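Local atomic coordinates of nicotinate-nucleotide diphosphorylase (Carboxylating) (Streptococcus pyogenes GA06023, PDB entry 5HUO), a protein that catalyses the transfer of a phosphoribosyl group to quinolinate with decarboxylation, giving nicotinate ribonucleotide for NAD(+) biosynthesis. Residues D156-F161 / L285-V290; A193-D198 / E225-S230; A240-I245 / G264-E269. All blocks are in the same frame, centred on the assembly; numbering follows the deposited sequence.

Contact 1: D156-F161 / L285-V290; sequences DRIKVF and LAIDYV
Val-290 O accepts the backbone N-H of Phe-161 at 2.7 Å. This is the shortest of three backbone bonds that join the two segments as parallel strands. The pairing belongs to the alpha/beta-barrel domain of the quinolinate phosphoribosyltransferase family. Val-290 N returns a bond to Lys-159 O at 2.9 Å. Lys-159 N reaches Asp-288 O at 3.2 Å in a nearly straight bond. Lys-159 pairs with Tyr-289, and Val-160 pairs with Val-290 on the other face of the sheet.

The rings of Phe-161 and Tyr-289 meet on the Lys-159 face. Their centroids are 4.0 Å apart and their planes are inclined by 32°, an oblique pair. CD2 of Tyr-289 lies over one face of the Phe-161 ring, toward its rim. CG of Phe-161 stands anti to its carbonyl carbon (chi1 -87°), while CG of Tyr-289 sits between its backbone N and carbonyl carbon (chi1 66°); these rotations bring the rings together.

Ile-158, just before the strand pairing, packs on the 285-290 segment with both branches. Its CD1 comes within 3.9 Å of Ile-287 CG1, and its CG2 branch lies against the Tyr-289 backbone at CA, 3.8 Å away.

The carboxylate of Asp-288 turns to the next strand, where it bonds Ile-268 N and forms a salt bridge with Arg-267. Tyr-289 also meets the ring of Phe-220 of the second subunit. Strand 159-161 is an outermost strand of the chain's parallel sheet, and strand 289-291 lies between it and strand 267-271. Helix 122-153 packs against Ile-158 and Val-160, while helix 252-262 packs against Leu-285 and Ile-287.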
loop_
_atom_site.group_PDB
_atom_site.type_symbol
_atom_site.label_atom_id
_atom_site.label_comp_id
_atom_site.label_asym_id
_atom_site.label_seq_id
_atom_site.Cartn_x
_atom_site.Cartn_y
_atom_site.Cartn_z
ATOM N N ASP A 156 -42.714 3.145 14.122
ATOM C CA ASP A 156 -41.573 3.066 15.071
ATOM C C ASP A 156 -41.204 1.669 15.471
ATOM O O ASP A 156 -40.056 1.390 15.732
ATOM C CB ASP A 156 -41.929 3.756 16.413
ATOM C CG ASP A 156 -42.037 5.252 16.303
ATOM O OD1 ASP A 156 -41.776 5.812 15.211
ATOM O OD2 ASP A 156 -42.396 5.876 17.316
ATOM N N ARG A 157 -42.211 0.825 15.635
ATOM C CA ARG A 157 -42.007 -0.540 16.103
ATOM C C ARG A 157 -41.296 -1.392 15.083
ATOM O O ARG A 157 -40.765 -2.410 15.415
ATOM C CB ARG A 157 -43.329 -1.207 16.446
ATOM C CG ARG A 157 -44.046 -0.631 17.662
ATOM C CD ARG A 157 -45.515 -1.053 17.667
ATOM N NE ARG A 157 -46.235 -0.577 16.477
ATOM C CZ ARG A 157 -47.535 -0.732 16.251
ATOM N NH1 ARG A 157 -48.287 -1.403 17.118
ATOM N NH2 ARG A 157 -48.074 -0.229 15.146
ATOM N N ILE A 158 -41.294 -0.961 13.836
ATOM C CA ILE A 158 -40.576 -1.644 12.734
ATOM C C ILE A 158 -39.398 -0.812 12.239
ATOM O O ILE A 158 -39.542 0.327 11.825
ATOM C CB ILE A 158 -41.474 -1.924 11.530
ATOM C CG1 ILE A 158 -42.704 -2.732 11.975
ATOM C CG2 ILE A 158 -40.680 -2.643 10.451
ATOM C CD1 ILE A 158 -43.750 -2.949 10.906
ATOM N N LYS A 159 -38.232 -1.416 12.298
ATOM C CA LYS A 159 -36.985 -0.773 11.931
ATOM C C LYS A 159 -36.676 -0.957 10.464
ATOM O O LYS A 159 -37.055 -1.954 9.836
ATOM C CB LYS A 159 -35.835 -1.310 12.775
ATOM C CG LYS A 159 -35.904 -0.871 14.202
ATOM C CD LYS A 159 -34.909 -1.624 15.077
ATOM C CE LYS A 159 -34.840 -1.020 16.475
ATOM N NZ LYS A 159 -36.112 -1.161 17.239
ATOM N N VAL A 160 -35.925 -0.008 9.951
ATOM C CA VAL A 160 -35.492 -0.055 8.564
ATOM C C VAL A 160 -33.990 -0.360 8.454
ATOM O O VAL A 160 -33.164 0.397 8.923
ATOM C CB VAL A 160 -35.795 1.245 7.846
ATOM C CG1 VAL A 160 -35.217 1.203 6.429
ATOM C CG2 VAL A 160 -37.273 1.494 7.811
ATOM N N PHE A 161 -33.666 -1.484 7.814
ATOM C CA PHE A 161 -32.279 -2.016 7.736
ATOM C C PHE A 161 -31.730 -1.949 6.330
ATOM O O PHE A 161 -32.468 -1.963 5.347
ATOM C CB PHE A 161 -32.215 -3.451 8.163
ATOM C CG PHE A 161 -32.035 -3.640 9.631
ATOM C CD1 PHE A 161 -33.003 -3.248 10.509
ATOM C CD2 PHE A 161 -30.918 -4.268 10.133
ATOM C CE1 PHE A 161 -32.863 -3.451 11.875
ATOM C CE2 PHE A 161 -30.769 -4.491 11.496
ATOM C CZ PHE A 161 -31.741 -4.072 12.380
ATOM N N LEU A 285 -47.642 -4.374 11.307
ATOM C CA LEU A 285 -47.345 -5.812 11.523
ATOM C C LEU A 285 -46.389 -6.025 12.689
ATOM O O LEU A 285 -45.643 -5.154 13.066
ATOM C CB LEU A 285 -46.769 -6.507 10.296
ATOM C CG LEU A 285 -47.528 -6.213 9.010
ATOM C CD1 LEU A 285 -46.951 -6.946 7.810
ATOM C CD2 LEU A 285 -49.016 -6.537 9.181
ATOM N N ALA A 286 -46.453 -7.211 13.256
ATOM C CA ALA A 286 -45.606 -7.577 14.379
ATOM C C ALA A 286 -44.385 -8.300 13.807
ATOM O O ALA A 286 -44.119 -9.466 14.077
ATOM C CB ALA A 286 -46.349 -8.456 15.380
ATOM N N ILE A 287 -43.649 -7.570 12.994
ATOM C CA ILE A 287 -42.338 -8.003 12.535
ATOM C C ILE A 287 -41.379 -7.060 13.164
ATOM O O ILE A 287 -41.750 -5.958 13.557
ATOM C CB ILE A 287 -42.195 -7.979 11.008
ATOM C CG1 ILE A 287 -42.323 -6.560 10.458
ATOM C CG2 ILE A 287 -43.255 -8.854 10.386
ATOM C CD1 ILE A 287 -42.009 -6.473 8.983
ATOM N N ASP A 288 -40.135 -7.480 13.216
ATOM C CA ASP A 288 -39.087 -6.666 13.852
ATOM C C ASP A 288 -38.469 -5.614 12.927
ATOM O O ASP A 288 -38.217 -4.489 13.354
ATOM C CB ASP A 288 -38.024 -7.553 14.439
ATOM C CG ASP A 288 -38.603 -8.506 15.487
ATOM O OD1 ASP A 288 -38.862 -8.036 16.622
ATOM O OD2 ASP A 288 -38.765 -9.707 15.168
ATOM N N TYR A 289 -38.213 -5.990 11.681
ATOM C CA TYR A 289 -37.691 -5.018 10.702
ATOM C C TYR A 289 -37.905 -5.384 9.223
ATOM O O TYR A 289 -38.348 -6.476 8.899
ATOM C CB TYR A 289 -36.230 -4.773 10.939
ATOM C CG TYR A 289 -35.298 -5.946 10.687
ATOM C CD1 TYR A 289 -35.132 -6.942 11.633
ATOM C CD2 TYR A 289 -34.497 -5.982 9.576
ATOM C CE1 TYR A 289 -34.197 -7.945 11.450
ATOM C CE2 TYR A 289 -33.565 -6.988 9.377
ATOM C CZ TYR A 289 -33.420 -7.982 10.319
ATOM O OH TYR A 289 -32.505 -9.006 10.108
ATOM N N VAL A 290 -37.650 -4.407 8.363
ATOM C CA VAL A 290 -37.555 -4.616 6.938
ATOM C C VAL A 290 -36.217 -4.136 6.427
ATOM O O VAL A 290 -35.548 -3.293 7.054
ATOM C CB VAL A 290 -38.612 -3.840 6.167
ATOM C CG1 VAL A 290 -39.980 -4.278 6.619
ATOM C CG2 VAL A 290 -38.444 -2.333 6.307
#

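Contact 2: A193-D198 / E225-S230; sequences AIMLKD and EVEVES
Lys-197 and Glu-227 form a salt bridge, with NZ 3.1 Å from OE2. The ammonium comes from above the carboxylate plane, 41° out of it. The two side chains cross at a slant, and Lys-197 CB also touches the second oxygen, OE1, at 3.4 Å. The Lys-197 chain is extended as far as CE and turns at its last torsion (chi4 -87°), which brings NZ to the acid. Met-195 SD lies 3.6 Å from the same OE2, and the two side chains cross at about a right angle.

Met-195 and Glu-225 run side by side and point the same way. The methyl CE is 3.6 Å from Glu-225 OE1. On the other face, Leu-196 CD1 meets Val-226 CG2 at 4.0 Å.

The backbones hold these groups in step. Glu-225 N bonds Ile-194 O at 2.9 Å, Leu-196 N bonds Glu-225 O, and Glu-227 N bonds Leu-196 O, the last two both at 2.8 Å. These strands of the alpha/beta barrel are parallel, 21° apart in direction.

Further out, Lys-197 N is bonded to His-200 ND1. His-186 touches both Met-195 and Glu-225, and Arg-187 touches Met-195 and Lys-197. Helix 207-217 packs on Leu-196 and Val-226, and Ile-60 of the third subunit touches Leu-196.

The pair thus has an apolar face against a helix and a face rich in charge. A sulfate, probably from the crystallisation liquor, makes a long, weak ion pair with Lys-197 NZ, and a bound sulfate lies near Met-195. Lys-197, with Arg-187 beside it, may present positive charge to an anion, while Glu-227 may help to orient the lysine.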
loop_
_atom_site.group_PDB
_atom_site.type_symbol
_atom_site.label_atom_id
_atom_site.label_comp_id
_atom_site.label_asym_id
_atom_site.label_seq_id
_atom_site.Cartn_x
_atom_site.Cartn_y
_atom_site.Cartn_z
ATOM N N ALA A 193 -21.838 -12.424 10.245
ATOM C CA ALA A 193 -23.013 -13.152 10.663
ATOM C C ALA A 193 -23.344 -14.127 9.606
ATOM O O ALA A 193 -22.934 -13.999 8.474
ATOM C CB ALA A 193 -24.214 -12.213 10.882
ATOM N N ILE A 194 -24.176 -15.070 9.952
ATOM C CA ILE A 194 -24.505 -16.143 9.019
ATOM C C ILE A 194 -25.864 -15.864 8.427
ATOM O O ILE A 194 -26.809 -15.548 9.159
ATOM C CB ILE A 194 -24.467 -17.494 9.717
ATOM C CG1 ILE A 194 -23.009 -17.850 9.965
ATOM C CG2 ILE A 194 -25.202 -18.551 8.876
ATOM C CD1 ILE A 194 -22.797 -19.231 10.536
ATOM N N MET A 195 -25.945 -15.970 7.109
ATOM C CA MET A 195 -27.232 -15.931 6.468
ATOM C C MET A 195 -27.365 -17.064 5.467
ATOM O O MET A 195 -26.647 -17.151 4.495
ATOM C CB MET A 195 -27.522 -14.585 5.816
ATOM C CG MET A 195 -29.016 -14.453 5.472
ATOM S SD MET A 195 -29.461 -12.918 4.655
ATOM C CE MET A 195 -28.772 -11.695 5.799
ATOM N N LEU A 196 -28.331 -17.921 5.749
ATOM C CA LEU A 196 -28.611 -19.108 4.949
ATOM C C LEU A 196 -29.721 -18.706 4.026
ATOM O O LEU A 196 -30.856 -18.502 4.432
ATOM C CB LEU A 196 -29.035 -20.290 5.811
ATOM C CG LEU A 196 -27.953 -20.703 6.806
ATOM C CD1 LEU A 196 -28.577 -21.591 7.871
ATOM C CD2 LEU A 196 -26.771 -21.382 6.156
ATOM N N LYS A 197 -29.343 -18.606 2.770
ATOM C CA LYS A 197 -30.211 -18.167 1.685
ATOM C C LYS A 197 -30.907 -19.363 0.976
ATOM O O LYS A 197 -30.767 -20.520 1.368
ATOM C CB LYS A 197 -29.394 -17.291 0.708
ATOM C CG LYS A 197 -28.446 -16.302 1.390
ATOM C CD LYS A 197 -27.831 -15.335 0.390
ATOM C CE LYS A 197 -27.206 -14.106 1.069
ATOM N NZ LYS A 197 -28.164 -12.985 1.308
ATOM N N ASP A 198 -31.720 -19.038 -0.019
ATOM C CA ASP A 198 -32.403 -20.033 -0.906
ATOM C C ASP A 198 -31.659 -21.396 -1.189
ATOM O O ASP A 198 -32.133 -22.499 -0.862
ATOM C CB ASP A 198 -32.777 -19.307 -2.226
ATOM C CG ASP A 198 -31.589 -18.416 -2.854
ATOM O OD1 ASP A 198 -30.459 -18.286 -2.314
ATOM O OD2 ASP A 198 -31.816 -17.827 -3.929
ATOM N N GLU A 225 -29.221 -16.343 10.532
ATOM C CA GLU A 225 -30.454 -15.945 9.854
ATOM C C GLU A 225 -30.730 -16.900 8.693
ATOM O O GLU A 225 -29.819 -17.442 8.103
ATOM C CB GLU A 225 -30.355 -14.500 9.337
ATOM C CG GLU A 225 -31.606 -13.993 8.654
ATOM C CD GLU A 225 -31.613 -12.489 8.365
ATOM O OE1 GLU A 225 -30.710 -11.770 8.787
ATOM O OE2 GLU A 225 -32.551 -12.016 7.705
ATOM N N VAL A 226 -32.016 -17.089 8.396
ATOM C CA VAL A 226 -32.442 -17.907 7.255
ATOM C C VAL A 226 -33.452 -17.181 6.416
ATOM O O VAL A 226 -34.445 -16.689 6.954
ATOM C CB VAL A 226 -33.159 -19.186 7.692
ATOM C CG1 VAL A 226 -33.640 -19.940 6.472
ATOM C CG2 VAL A 226 -32.251 -20.066 8.481
ATOM N N GLU A 227 -33.225 -17.196 5.105
ATOM C CA GLU A 227 -34.215 -16.710 4.118
ATOM C C GLU A 227 -35.187 -17.799 3.749
ATOM O O GLU A 227 -34.791 -18.867 3.344
ATOM C CB GLU A 227 -33.574 -16.225 2.819
ATOM C CG GLU A 227 -32.503 -15.138 2.959
ATOM C CD GLU A 227 -31.938 -14.679 1.611
ATOM O OE1 GLU A 227 -32.230 -15.358 0.565
ATOM O OE2 GLU A 227 -31.213 -13.638 1.617
ATOM N N VAL A 228 -36.457 -17.495 3.898
ATOM C CA VAL A 228 -37.532 -18.461 3.759
ATOM C C VAL A 228 -38.608 -17.937 2.819
ATOM O O VAL A 228 -39.063 -16.803 2.941
ATOM C CB VAL A 228 -38.117 -18.760 5.145
ATOM C CG1 VAL A 228 -39.303 -19.676 5.076
ATOM C CG2 VAL A 228 -37.042 -19.390 6.007
ATOM N N GLU A 229 -39.014 -18.765 1.864
ATOM C CA GLU A 229 -40.082 -18.387 0.881
ATOM C C GLU A 229 -41.443 -19.019 1.168
ATOM O O GLU A 229 -42.422 -18.653 0.561
ATOM C CB GLU A 229 -39.667 -18.738 -0.552
ATOM C CG GLU A 229 -38.400 -18.013 -1.001
ATOM C CD GLU A 229 -38.087 -18.174 -2.476
ATOM O OE1 GLU A 229 -39.027 -18.384 -3.267
ATOM O OE2 GLU A 229 -36.898 -18.077 -2.855
ATOM N N SER A 230 -41.473 -19.939 2.120
ATOM C CA SER A 230 -42.559 -20.857 2.360
ATOM C C SER A 230 -42.993 -20.847 3.804
ATOM O O SER A 230 -42.164 -20.730 4.674
ATOM C CB SER A 230 -41.946 -22.211 2.123
ATOM O OG SER A 230 -42.711 -23.283 2.523
#

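Contact 3: A240-I245 / G264-E269; sequences AGVDII and GRSRIE. With SO4 (sulfate ion), chain H; SO4 (sulfate ion), chain G.
Ile-245 N bonds Arg-267 O at 2.8 Å within a beta-alpha-beta unit, whose two parallel strands are linked through helix 252-262. Two more backbone bonds flank it. Arg-267 N reaches Asp-243 O at 3.0 Å, and Glu-269 N reaches Ile-245 O at 2.9 Å. The chain leaves helix 231-240 through a Schellman motif at Gly-241.

One side chain joins the backbone pairing. Ser-266 OG donates to Val-242 O at 2.9 Å, from above the carbonyl plane.

Apolar contacts lie on both faces. Ile-245 CG1 packs on Ser-266 CB at 3.8 Å, and Ile-244 CG1 passes obliquely by Arg-267 CB. Phe-220 of the second subunit touches both Ile-244 and Arg-267.

Ionic contacts gather at Arg-267, whose NH1 also forms a salt bridge with Asp-288. A bend at chi2 (-74°) turns its chain away from the strand toward two sulfates, probably from the crystallisation liquor. Both lie at the edge of the guanidinium, close to its plane. NE bonds O4 of the chain H sulfate at 2.6 Å, and NH2 bonds O3 of the chain G sulfate at 3.0 Å.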
loop_
_atom_site.group_PDB
_atom_site.type_symbol
_atom_site.label_atom_id
_atom_site.label_comp_id
_atom_site.label_asym_id
_atom_site.label_seq_id
_atom_site.Cartn_x
_atom_site.Cartn_y
_atom_site.Cartn_z
ATOM N N ALA A 240 -36.243 -24.822 14.871
ATOM C CA ALA A 240 -34.775 -25.000 14.948
ATOM C C ALA A 240 -34.049 -23.960 15.859
ATOM O O ALA A 240 -32.896 -24.147 16.214
ATOM C CB ALA A 240 -34.159 -24.995 13.556
ATOM N N GLY A 241 -34.733 -22.877 16.214
ATOM C CA GLY A 241 -34.223 -21.883 17.177
ATOM C C GLY A 241 -33.312 -20.819 16.596
ATOM O O GLY A 241 -32.469 -20.282 17.311
ATOM N N VAL A 242 -33.457 -20.512 15.300
ATOM C CA VAL A 242 -32.638 -19.457 14.632
ATOM C C VAL A 242 -32.922 -18.107 15.223
ATOM O O VAL A 242 -33.934 -17.923 15.917
ATOM C CB VAL A 242 -32.822 -19.313 13.124
ATOM C CG1 VAL A 242 -32.265 -20.531 12.459
ATOM C CG2 VAL A 242 -34.269 -19.035 12.770
ATOM N N ASP A 243 -32.000 -17.184 14.959
ATOM C CA ASP A 243 -32.063 -15.854 15.547
ATOM C C ASP A 243 -32.996 -14.954 14.781
ATOM O O ASP A 243 -33.745 -14.162 15.364
ATOM C CB ASP A 243 -30.678 -15.291 15.615
ATOM C CG ASP A 243 -29.780 -16.118 16.503
ATOM O OD1 ASP A 243 -30.136 -16.309 17.700
ATOM O OD2 ASP A 243 -28.696 -16.539 16.048
ATOM N N ILE A 244 -32.949 -15.098 13.470
ATOM C CA ILE A 244 -33.707 -14.236 12.569
ATOM C C ILE A 244 -34.218 -15.001 11.376
ATOM O O ILE A 244 -33.491 -15.759 10.762
ATOM C CB ILE A 244 -32.857 -13.099 12.006
ATOM C CG1 ILE A 244 -32.188 -12.347 13.149
ATOM C CG2 ILE A 244 -33.742 -12.172 11.147
ATOM C CD1 ILE A 244 -31.247 -11.236 12.715
ATOM N N ILE A 245 -35.492 -14.801 11.082
ATOM C CA ILE A 245 -36.128 -15.404 9.900
ATOM C C ILE A 245 -36.472 -14.315 8.915
ATOM O O ILE A 245 -37.083 -13.313 9.303
ATOM C CB ILE A 245 -37.396 -16.177 10.261
ATOM C CG1 ILE A 245 -37.039 -17.332 11.189
ATOM C CG2 ILE A 245 -38.082 -16.693 8.999
ATOM C CD1 ILE A 245 -38.230 -18.124 11.685
ATOM N N GLY A 264 -42.879 -15.519 18.173
ATOM C CA GLY A 264 -41.754 -14.840 18.855
ATOM C C GLY A 264 -40.553 -15.718 19.136
ATOM O O GLY A 264 -39.677 -15.346 19.893
ATOM N N ARG A 265 -40.503 -16.877 18.494
ATOM C CA ARG A 265 -39.362 -17.790 18.655
ATOM C C ARG A 265 -38.104 -17.317 17.920
ATOM O O ARG A 265 -36.978 -17.709 18.255
ATOM C CB ARG A 265 -39.742 -19.214 18.225
ATOM C CG ARG A 265 -40.494 -19.957 19.336
ATOM C CD ARG A 265 -41.787 -20.546 18.820
ATOM N NE ARG A 265 -41.610 -21.792 18.097
ATOM C CZ ARG A 265 -42.426 -22.240 17.143
ATOM N NH1 ARG A 265 -43.494 -21.567 16.760
ATOM N NH2 ARG A 265 -42.156 -23.385 16.537
ATOM N N SER A 266 -38.326 -16.465 16.935
ATOM C CA SER A 266 -37.261 -15.749 16.235
ATOM C C SER A 266 -37.659 -14.325 15.912
ATOM O O SER A 266 -38.832 -13.974 15.922
ATOM C CB SER A 266 -36.918 -16.451 14.923
ATOM O OG SER A 266 -36.761 -17.813 15.179
ATOM N N ARG A 267 -36.652 -13.532 15.568
ATOM C CA ARG A 267 -36.866 -12.180 15.024
ATOM C C ARG A 267 -37.273 -12.287 13.570
ATOM O O ARG A 267 -36.907 -13.236 12.892
ATOM C CB ARG A 267 -35.615 -11.345 15.064
ATOM C CG ARG A 267 -35.089 -11.059 16.428
ATOM C CD ARG A 267 -35.980 -10.027 17.064
ATOM N NE ARG A 267 -35.521 -9.726 18.392
ATOM C CZ ARG A 267 -36.203 -9.055 19.311
ATOM N NH1 ARG A 267 -37.395 -8.583 19.063
ATOM N NH2 ARG A 267 -35.660 -8.831 20.507
ATOM N N ILE A 268 -38.096 -11.351 13.130
ATOM C CA ILE A 268 -38.682 -11.457 11.799
ATOM C C ILE A 268 -38.309 -10.257 10.989
ATOM O O ILE A 268 -38.538 -9.113 11.406
ATOM C CB ILE A 268 -40.207 -11.629 11.800
ATOM C CG1 ILE A 268 -40.633 -12.801 12.703
ATOM C CG2 ILE A 268 -40.728 -11.856 10.379
ATOM C CD1 ILE A 268 -42.140 -12.814 13.028
ATOM N N GLU A 269 -37.726 -10.550 9.835
ATOM C CA GLU A 269 -37.349 -9.542 8.835
ATOM C C GLU A 269 -38.179 -9.770 7.577
ATOM O O GLU A 269 -38.338 -10.918 7.171
ATOM C CB GLU A 269 -35.854 -9.627 8.492
ATOM C CG GLU A 269 -35.420 -8.956 7.164
ATOM C CD GLU A 269 -33.885 -9.007 6.894
ATOM O OE1 GLU A 269 -33.368 -8.301 5.985
ATOM O OE2 GLU A 269 -33.169 -9.760 7.615
HETATM S S SO4 H . -32.568 -10.318 20.324
HETATM O O1 SO4 H . -32.502 -8.911 19.849
HETATM O O2 SO4 H . -32.902 -10.435 21.784
HETATM O O3 SO4 H . -31.288 -10.982 19.955
HETATM O O4 SO4 H . -33.649 -11.002 19.599
HETATM S S SO4 G . -37.281 -6.642 23.090
HETATM O O1 SO4 G . -38.302 -5.581 23.213
HETATM O O2 SO4 G . -36.931 -7.189 24.426
HETATM O O3 SO4 G . -37.834 -7.706 22.215
HETATM O O4 SO4 G . -36.059 -6.063 22.490
#

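All three contacts pair neighbouring strands of one six-stranded parallel sheet in the C-terminal family region. Contacts 1 and 2 include its outermost strands, 159-161 and 194-196; contact 3 lies between them. Contacts 2 and 3 are each nested within the chain loop that contact 1 closes. Contacts 1 and 3 are largely buried, and contact 2 is partly so. Contact 1 is aromatic and aliphatic, contact 2 carries a partly exposed salt bridge between its segments, and contact 3 sends its arginine outward to sulfates. Neighbouring strands tie them together: Val-226 N probably bonds Ile-244 O, and Tyr-289 OH makes a weak bond to Glu-269. Contacts 1 and 3 share a second-subunit neighbour; contact 2 also meets the third.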